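Local structure of phytoene synthase (Enterococcus hirae, 5IYS) at residues 46-49 against 50-54; 85-88 against 89-92. The protein probably condenses two prenyl diphosphates head to head with magnesium ions, as squalene and phytoene synthases do. All coordinates share one frame; numbering follows the deposited sequence.

Contact 1: 46-49 against 50-54. With FPS (S-[(2E,6E)-3,7,11-trimethyldodeca-2,6,10-trienyl] trihydrogen thiodiphosphate), chain H; FPS (S-[(2E,6E)-3,7,11-trimethyldodeca-2,6,10-trienyl] trihydrogen thiodiphosphate), chain G.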
loop_
_atom_site.group_PDB
_atom_site.type_symbol
_atom_site.label_atom_id
_atom_site.label_comp_id
_atom_site.label_asym_id
_atom_site.label_seq_id
_atom_site.Cartn_x
_atom_site.Cartn_y
_atom_site.Cartn_z
ATOM N N TYR A 46 11.572 -2.570 4.801
ATOM C CA TYR A 46 12.064 -1.353 4.147
ATOM C C TYR A 46 12.604 -1.644 2.748
ATOM O O TYR A 46 12.504 -0.802 1.869
ATOM C CB TYR A 46 13.151 -0.707 5.029
ATOM C CG TYR A 46 12.747 -0.433 6.468
ATOM C CD1 TYR A 46 11.426 -0.208 6.821
ATOM C CD2 TYR A 46 13.728 -0.262 7.455
ATOM C CE1 TYR A 46 11.065 0.038 8.184
ATOM C CE2 TYR A 46 13.384 0.070 8.768
ATOM C CZ TYR A 46 12.061 0.169 9.132
ATOM O OH TYR A 46 11.779 0.456 10.451
ATOM N N ALA A 47 13.314 -2.756 2.574
ATOM C CA ALA A 47 13.788 -3.129 1.251
ATOM C C ALA A 47 12.609 -3.289 0.293
ATOM O O ALA A 47 12.714 -2.943 -0.883
ATOM C CB ALA A 47 14.621 -4.449 1.323
ATOM N N VAL A 48 11.559 -3.975 0.745
ATOM C CA VAL A 48 10.389 -4.190 -0.113
ATOM C C VAL A 48 9.696 -2.872 -0.425
ATOM O O VAL A 48 9.363 -2.617 -1.579
ATOM C CB VAL A 48 9.326 -5.090 0.603
ATOM C CG1 VAL A 48 8.014 -5.095 -0.207
ATOM C CG2 VAL A 48 9.887 -6.493 0.703
ATOM N N TYR A 49 9.634 -1.985 0.563
ATOM C CA TYR A 49 9.120 -0.634 0.355
ATOM C C TYR A 49 9.901 0.100 -0.742
ATOM O O TYR A 49 9.309 0.710 -1.650
ATOM C CB TYR A 49 9.220 0.192 1.646
ATOM C CG TYR A 49 8.625 1.572 1.474
ATOM C CD1 TYR A 49 9.394 2.622 0.952
ATOM C CD2 TYR A 49 7.254 1.767 1.623
ATOM C CE1 TYR A 49 8.790 3.845 0.641
ATOM C CE2 TYR A 49 6.658 2.981 1.339
ATOM C CZ TYR A 49 7.438 4.013 0.842
ATOM O OH TYR A 49 6.848 5.226 0.528
ATOM N N ALA A 50 11.225 0.036 -0.643
ATOM C CA ALA A 50 12.108 0.653 -1.640
ATOM C C ALA A 50 11.819 0.177 -3.068
ATOM O O ALA A 50 11.903 0.955 -4.017
ATOM C CB ALA A 50 13.580 0.388 -1.278
ATOM N N PHE A 51 11.693 -1.127 -3.253
ATOM C CA PHE A 51 11.365 -1.663 -4.569
ATOM C C PHE A 51 10.034 -1.081 -5.046
ATOM O O PHE A 51 9.955 -0.542 -6.160
ATOM C CB PHE A 51 11.310 -3.187 -4.543
ATOM C CG PHE A 51 10.658 -3.781 -5.768
ATOM C CD1 PHE A 51 9.274 -3.890 -5.835
ATOM C CD2 PHE A 51 11.427 -4.169 -6.864
ATOM C CE1 PHE A 51 8.647 -4.444 -6.966
ATOM C CE2 PHE A 51 10.818 -4.734 -8.007
ATOM C CZ PHE A 51 9.423 -4.822 -8.063
ATOM N N CYS A 52 9.022 -1.098 -4.177
ATOM C CA CYS A 52 7.704 -0.564 -4.568
ATOM C C CYS A 52 7.752 0.933 -4.916
ATOM O O CYS A 52 7.111 1.413 -5.869
ATOM C CB CYS A 52 6.695 -0.794 -3.446
ATOM S SG CYS A 52 6.308 -2.549 -3.178
ATOM N N ARG A 53 8.339 1.699 -4.008
ATOM C CA ARG A 53 8.439 3.161 -4.179
ATOM C C ARG A 53 9.148 3.503 -5.484
ATOM O O ARG A 53 8.714 4.406 -6.213
ATOM C CB ARG A 53 9.178 3.772 -2.976
ATOM C CG ARG A 53 9.232 5.306 -2.860
ATOM C CD ARG A 53 8.028 6.080 -3.409
ATOM N NE ARG A 53 6.850 6.042 -2.544
ATOM C CZ ARG A 53 5.633 6.440 -2.904
ATOM N NH1 ARG A 53 5.394 6.890 -4.136
ATOM N NH2 ARG A 53 4.648 6.392 -2.021
ATOM N N ARG A 54 10.177 2.736 -5.831
ATOM C CA ARG A 54 10.917 3.003 -7.076
ATOM C C ARG A 54 10.062 2.738 -8.308
ATOM O O ARG A 54 9.951 3.601 -9.195
ATOM C CB ARG A 54 12.234 2.209 -7.149
ATOM C CG ARG A 54 12.880 2.291 -8.529
ATOM C CD ARG A 54 14.150 1.436 -8.661
ATOM N NE ARG A 54 15.182 1.846 -7.718
ATOM C CZ ARG A 54 16.315 1.179 -7.518
ATOM N NH1 ARG A 54 16.624 0.116 -8.262
ATOM N NH2 ARG A 54 17.167 1.628 -6.610
HETATM C C1 FPS H . 0.845 4.419 -3.344
HETATM S S1 FPS H . -0.755 4.610 -4.066
HETATM C C2 FPS H . 1.679 3.505 -4.208
HETATM C C3 FPS H . 1.479 2.182 -4.346
HETATM C C4 FPS H . 0.321 1.446 -3.725
HETATM C C5 FPS H . 2.449 1.414 -5.215
HETATM C C6 FPS H . 3.794 1.214 -4.519
HETATM C C7 FPS H . 3.600 0.721 -3.095
HETATM C C8 FPS H . 4.263 1.275 -2.069
HETATM C C10 FPS H . 3.951 0.751 -0.687
HETATM C C9 FPS H . 5.203 2.433 -2.278
HETATM C C11 FPS H . 4.865 -0.373 -0.254
HETATM C C12 FPS H . 4.653 -0.423 1.253
HETATM C C13 FPS H . 5.238 -1.319 2.069
HETATM C C14 FPS H . 6.184 -2.377 1.589
HETATM C C15 FPS H . 4.914 -1.260 3.529
HETATM P PA FPS H . -0.422 6.303 -5.157
HETATM O O1A FPS H . 0.647 6.044 -6.152
HETATM O O2A FPS H . -1.782 6.687 -5.929
HETATM O O3A FPS H . -0.224 7.520 -4.106
HETATM P PB FPS H . 1.105 8.336 -3.776
HETATM O O1B FPS H . 0.810 9.747 -4.209
HETATM O O2B FPS H . 2.330 7.835 -4.510
HETATM O O3B FPS H . 1.325 8.212 -2.283
HETATM C C1 FPS G . 0.548 3.737 0.336
HETATM S S1 FPS G . 2.271 3.869 0.036
HETATM C C2 FPS G . 0.329 2.235 0.326
HETATM C C3 FPS G . -0.775 1.630 -0.146
HETATM C C4 FPS G . -1.920 2.434 -0.687
HETATM C C5 FPS G . -0.915 0.120 -0.119
HETATM C C6 FPS G . 0.284 -0.631 0.457
HETATM C C7 FPS G . -0.146 -2.049 0.779
HETATM C C8 FPS G . 0.320 -2.714 1.851
HETATM C C10 FPS G . -0.087 -4.165 1.997
HETATM C C9 FPS G . 1.271 -2.104 2.853
HETATM C C11 FPS G . -0.740 -4.367 3.367
HETATM C C12 FPS G . -0.999 -5.841 3.629
HETATM C C13 FPS G . -0.158 -6.664 4.298
HETATM C C14 FPS G . -0.541 -8.103 4.525
HETATM C C15 FPS G . 1.153 -6.180 4.861
HETATM P PA FPS G . 3.007 5.704 0.627
HETATM O O1A FPS G . 4.428 5.623 0.975
HETATM O O2A FPS G . 2.926 6.528 -0.763
HETATM O O3A FPS G . 2.106 6.512 1.667
HETATM P PB FPS G . 0.938 7.439 1.022
HETATM O O1B FPS G . 1.416 8.856 0.859
HETATM O O2B FPS G . -0.220 7.240 1.971
HETATM O O3B FPS G . 0.496 6.992 -0.354
#
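Tyr49 and Arg53, one helical turn apart, run side by side toward two bound farnesyl thiodiphosphates and meet at their polar ends. Arg53 NE donates to Tyr49 OH over 3.2 Å in a nearly straight bond (167°), with the hydroxyl lying in the guanidinium plane. The same hydroxyl donates to O1A of FPS in chain G, a very short bond of 2.5 Å, so it accepts from the guanidinium and donates to the diphosphate. Further round the guanidinium, Arg53 NH1 reaches O2B of FPS in chain H at 3.2 Å, and its stronger partner is a salt bridge to Asp57. One arginine is thus held by a tyrosine, an acid and ligand phosphate, which fixes its rotation; its positive charge probably offsets part of the negative charge of the diphosphates.

The prenyl chain of FPS in chain H runs along the same helical surface. Its C12 lies 3.4 Å from Tyr49 CD2, its C7 sits 3.5 Å from Cys52 CB, and its terminal methyl C14 is 3.7 Å from Val48 CG1. With CG anti to the backbone N (chi1 -177°), Tyr49 carries its ring outward from the helix, leaning toward Arg53, where CE1 rests 3.6 Å from Arg53 CB. Bends at the second and third torsions of Arg53 turn its guanidinium 52° from the ring plane. Behind this shell, Arg53 N to Tyr49 O at 2.7 Å belongs to the regular i to i+4 ladder that sets the spacing.

Helix 39-60, which carries magnesium-binding Asp56 and Asp60 of the DDxxD sequence further on, here lines one side of the ligand pocket. Helix 125-143 packs on Val48 and Cys52, helix 13-26 on Tyr46 and Tyr49, and helix 87-98 on Ala47 and Ala50.

Contact 2: 85-88 against 89-92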
loop_
_atom_site.group_PDB
_atom_site.type_symbol
_atom_site.label_atom_id
_atom_site.label_comp_id
_atom_site.label_asym_id
_atom_site.label_seq_id
_atom_site.Cartn_x
_atom_site.Cartn_y
_atom_site.Cartn_z
ATOM N N ASN A 85 23.384 -5.649 -9.393
ATOM C CA ASN A 85 24.373 -5.149 -8.422
ATOM C C ASN A 85 23.946 -3.712 -8.118
ATOM O O ASN A 85 24.329 -2.793 -8.840
ATOM C CB ASN A 85 25.796 -5.214 -9.004
ATOM C CG ASN A 85 26.877 -5.226 -7.933
ATOM O OD1 ASN A 85 26.603 -5.154 -6.730
ATOM N ND2 ASN A 85 28.122 -5.384 -8.372
ATOM N N ASP A 86 23.032 -3.565 -7.154
ATOM C CA ASP A 86 22.206 -2.363 -6.960
ATOM C C ASP A 86 21.660 -2.465 -5.521
ATOM O O ASP A 86 21.291 -3.553 -5.108
ATOM C CB ASP A 86 21.028 -2.422 -7.948
ATOM C CG ASP A 86 19.894 -1.458 -7.589
ATOM O OD1 ASP A 86 19.290 -1.539 -6.493
ATOM O OD2 ASP A 86 19.530 -0.653 -8.464
ATOM N N PRO A 87 21.689 -1.371 -4.749
ATOM C CA PRO A 87 21.429 -1.465 -3.305
ATOM C C PRO A 87 20.108 -2.153 -2.966
ATOM O O PRO A 87 20.053 -2.903 -1.992
ATOM C CB PRO A 87 21.371 -0.010 -2.827
ATOM C CG PRO A 87 21.506 0.849 -4.044
ATOM C CD PRO A 87 21.942 0.010 -5.202
ATOM N N VAL A 88 19.043 -1.782 -3.682
ATOM C CA VAL A 88 17.720 -2.310 -3.404
ATOM C C VAL A 88 17.677 -3.788 -3.712
ATOM O O VAL A 88 17.214 -4.577 -2.902
ATOM C CB VAL A 88 16.619 -1.560 -4.190
ATOM C CG1 VAL A 88 15.244 -2.221 -3.986
ATOM C CG2 VAL A 88 16.529 -0.122 -3.723
ATOM N N TRP A 89 18.308 -4.181 -4.809
ATOM C CA TRP A 89 18.329 -5.591 -5.197
ATOM C C TRP A 89 19.242 -6.423 -4.309
ATOM O O TRP A 89 18.880 -7.542 -3.945
ATOM C CB TRP A 89 18.740 -5.743 -6.672
ATOM C CG TRP A 89 17.636 -5.331 -7.610
ATOM C CD1 TRP A 89 17.625 -4.247 -8.430
ATOM C CD2 TRP A 89 16.352 -5.967 -7.762
ATOM N NE1 TRP A 89 16.444 -4.192 -9.133
ATOM C CE2 TRP A 89 15.629 -5.222 -8.715
ATOM C CE3 TRP A 89 15.743 -7.077 -7.164
ATOM C CZ2 TRP A 89 14.351 -5.608 -9.150
ATOM C CZ3 TRP A 89 14.464 -7.449 -7.566
ATOM C CH2 TRP A 89 13.764 -6.693 -8.527
ATOM N N ARG A 90 20.327 -5.817 -3.819
ATOM C CA ARG A 90 21.226 -6.519 -2.889
ATOM C C ARG A 90 20.543 -6.737 -1.523
ATOM O O ARG A 90 20.582 -7.849 -0.954
ATOM C CB ARG A 90 22.569 -5.788 -2.708
ATOM C CG ARG A 90 23.556 -5.984 -3.905
ATOM C CD ARG A 90 24.893 -5.354 -3.621
ATOM N NE ARG A 90 24.772 -3.985 -3.134
ATOM C CZ ARG A 90 25.092 -2.903 -3.842
ATOM N NH1 ARG A 90 25.593 -3.043 -5.057
ATOM N NH2 ARG A 90 24.937 -1.683 -3.326
ATOM N N ALA A 91 19.846 -5.712 -1.041
ATOM C CA ALA A 91 19.056 -5.880 0.197
ATOM C C ALA A 91 17.968 -6.930 -0.022
ATOM O O ALA A 91 17.777 -7.823 0.812
ATOM C CB ALA A 91 18.408 -4.530 0.607
ATOM N N LEU A 92 17.269 -6.860 -1.159
ATOM C CA LEU A 92 16.267 -7.885 -1.448
ATOM C C LEU A 92 16.821 -9.290 -1.554
ATOM O O LEU A 92 16.182 -10.234 -1.090
ATOM C CB LEU A 92 15.407 -7.567 -2.676
ATOM C CG LEU A 92 14.388 -6.427 -2.531
ATOM C CD1 LEU A 92 13.824 -6.190 -3.930
ATOM C CD2 LEU A 92 13.301 -6.794 -1.489
#
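Arg90 folds back over the start of its own helix and lays one face of its guanidinium across the peptide joining Asp86 to Pro87. Asp86 C stands 3.8 Å above the plane, over its centre, while Pro87 N is offset toward the rim. A bend at the third torsion turns the arginine chain back this way. At the guanidinium edge, NH1 gives a bond of 2.9 Å to Asn85 OD1; the amide stands nearly perpendicular, 89° from the guanidinium, and the donor comes from above the amide carbonyl plane. Arg90 NH2 has its main partner elsewhere, in a salt bridge to Asp15.

Asp86 meets Trp89 at the edge of the indole, its CG 3.7 Å from Trp89 CD1, with carboxylate and ring planes 66° apart. With CG anti to the backbone N (chi1 164°), the carboxylate is brought back under the first helical turn, where OD1 accepts from Trp89 N at 3.3 Å, met on the anti side. A weaker bond from Val88 N, 2.8 Å but badly bent, adds to it. The other oxygen, OD2, has Arg54 as its partner, and Trp89 NE1 is satisfied by Gln74. Two backbone donors and an arginine would be expected to favour the charged carboxylate.

Further along, Val88 CG1 and Leu92 CD1 pack loosely at 4.2 Å, on the flank that meets helix 39-60.

This is a classic N-cap: Asp86, just before helix 87-98, accepts from the NH groups two and three residues on, and Pro87 occupies the first helical position, where a proline costs no backbone hydrogen bond. It starts one helix of the all-helical fold of the squalene and phytoene synthases, away from the bound diphosphates.

Overall arrangement
Contact 1 is fully buried beside the ligands, whereas contact 2 lies farther from the chain's centre and is only partly buried. Both are local: contact 1 lies within helix 39-60, contact 2 at the start of helix 87-98, and their centres are about 10 Å apart. The two helices meet directly: Arg54 NH1 makes a 3.0 Å salt bridge to Asp86 OD2, Phe51 packs its ring on that of Trp89, and Val88 lies against Phe51 and Arg54. Helix 39-60 therefore serves two sides, one turned to diphosphate and prenyl chain, the other to helix 87-98. Polar chemistry follows position: ligand phosphate is gripped inside, while nearer the surface a helix start is capped.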